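Local coordinates for protein POP2 (Saccharomyces cerevisiae, PDB 1UOC) that has 3'-exoribonuclease activity preferring poly(A) and is probably a catalytic subunit of the CCR4-NOT mRNA deadenylase, this part being its RNase D domain, at residues P239-S242 and I243-T246. Numbering follows the deposited sequence.
Sequences PRFS and IFTT
Phe244 turns the edge of its ring to the chain just before it: CE1 lies 3.3 Å from Pro239 O, near the ring plane. The two phenylalanine side chains meet obliquely, with Phe244 CE1 4.0 Å from Phe241 CD1 at the edge of the Phe241 ring, while Ile243 CG2 sits over the rim of one face of Phe244 and also touches Phe241 CB. The backbone makes a short 3-10 turn, in which Phe244 N donates to Phe241 O (3.1 Å) and Thr245 N to Ser242 O (2.9 Å). Ser242 O takes a second bond from Thr245 OG1, modelled at a doubtfully short 2.5 Å: the hydroxyl lies in the carbonyl plane, the N-H well above it. A chi1 of 62° sets OG1 between its own backbone N and carbonyl carbon, facing Ser242 O. Thr246 OG1 donates to Ile243 O (2.9 Å) and caps Gly249 N at the start of helix 247-264. Phe244 is buried against Leu252, Leu253 and Leu256 of that helix, and its carbonyl O accepts from Gln250 NE2. Hydroxyl-to-carbonyl bonds thus close the turn, whereas the cap, the aromatic packing and the Gln250 bond join it to the helix, consistent with a second-shell role in positioning this predicted metal ligand.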
loop_
_atom_site.group_PDB
_atom_site.type_symbol
_atom_site.label_atom_id
_atom_site.label_comp_id
_atom_site.label_asym_id
_atom_site.label_seq_id
_atom_site.Cartn_x
_atom_site.Cartn_y
_atom_site.Cartn_z
ATOM N N PRO A 239 2.562 12.757 14.665
ATOM C CA PRO A 239 3.628 12.312 15.566
ATOM C C PRO A 239 4.325 11.068 15.049
ATOM O O PRO A 239 3.710 10.232 14.402
ATOM C CB PRO A 239 2.883 12.047 16.875
ATOM C CG PRO A 239 1.805 13.059 16.834
ATOM C CD PRO A 239 1.306 12.947 15.408
ATOM N N ARG A 240 5.608 10.945 15.349
ATOM C CA ARG A 240 6.379 9.793 14.921
ATOM C C ARG A 240 6.095 8.574 15.785
ATOM O O ARG A 240 7.022 8.013 16.376
ATOM C CB ARG A 240 7.884 10.084 14.983
ATOM C CG ARG A 240 8.527 10.389 13.639
ATOM C CD ARG A 240 8.299 11.818 13.222
ATOM N NE ARG A 240 8.974 12.157 11.967
ATOM C CZ ARG A 240 10.220 11.806 11.649
ATOM N NH1 ARG A 240 10.957 11.082 12.482
ATOM N NH2 ARG A 240 10.750 12.218 10.502
ATOM N N PHE A 241 4.833 8.157 15.873
ATOM C CA PHE A 241 4.525 6.964 16.663
ATOM C C PHE A 241 5.278 5.778 16.051
ATOM O O PHE A 241 5.393 5.669 14.824
ATOM C CB PHE A 241 3.025 6.670 16.664
ATOM C CG PHE A 241 2.218 7.607 17.519
ATOM C CD1 PHE A 241 1.391 8.566 16.942
ATOM C CD2 PHE A 241 2.264 7.513 18.902
ATOM C CE1 PHE A 241 0.623 9.411 17.733
ATOM C CE2 PHE A 241 1.496 8.357 19.703
ATOM C CZ PHE A 241 0.672 9.307 19.120
ATOM N N SER A 242 5.774 4.886 16.903
ATOM C CA SER A 242 6.543 3.733 16.446
ATOM C C SER A 242 5.719 2.733 15.649
ATOM O O SER A 242 6.265 1.972 14.845
ATOM C CB SER A 242 7.197 3.019 17.638
ATOM O OG SER A 242 6.235 2.323 18.423
ATOM N N ILE A 243 4.408 2.721 15.886
ATOM C CA ILE A 243 3.540 1.806 15.168
ATOM C C ILE A 243 3.646 2.095 13.665
ATOM O O ILE A 243 3.498 1.191 12.844
ATOM C CB ILE A 243 2.073 1.943 15.632
ATOM C CG1 ILE A 243 1.222 0.850 14.980
ATOM C CG2 ILE A 243 1.524 3.321 15.272
ATOM C CD1 ILE A 243 1.724 -0.580 15.228
ATOM N N PHE A 244 3.925 3.354 13.324
ATOM C CA PHE A 244 4.060 3.784 11.932
ATOM C C PHE A 244 5.262 3.168 11.214
ATOM O O PHE A 244 5.332 3.225 9.982
ATOM C CB PHE A 244 4.181 5.313 11.848
ATOM C CG PHE A 244 2.899 6.044 12.135
ATOM C CD1 PHE A 244 2.918 7.274 12.777
ATOM C CD2 PHE A 244 1.675 5.510 11.752
ATOM C CE1 PHE A 244 1.731 7.970 13.041
ATOM C CE2 PHE A 244 0.484 6.188 12.007
ATOM C CZ PHE A 244 0.512 7.425 12.655
ATOM N N THR A 245 6.197 2.587 11.966
ATOM C CA THR A 245 7.396 1.991 11.365
ATOM C C THR A 245 7.215 0.566 10.841
ATOM O O THR A 245 8.037 0.076 10.081
ATOM C CB THR A 245 8.586 1.996 12.355
ATOM O OG1 THR A 245 8.257 1.205 13.503
ATOM C CG2 THR A 245 8.895 3.411 12.802
ATOM N N THR A 246 6.151 -0.107 11.253
ATOM C CA THR A 246 5.888 -1.463 10.784
ATOM C C THR A 246 5.205 -1.380 9.425
ATOM O O THR A 246 4.736 -0.310 9.007
ATOM C CB THR A 246 4.947 -2.216 11.738
ATOM O OG1 THR A 246 3.714 -1.492 11.839
ATOM C CG2 THR A 246 5.574 -2.356 13.123
#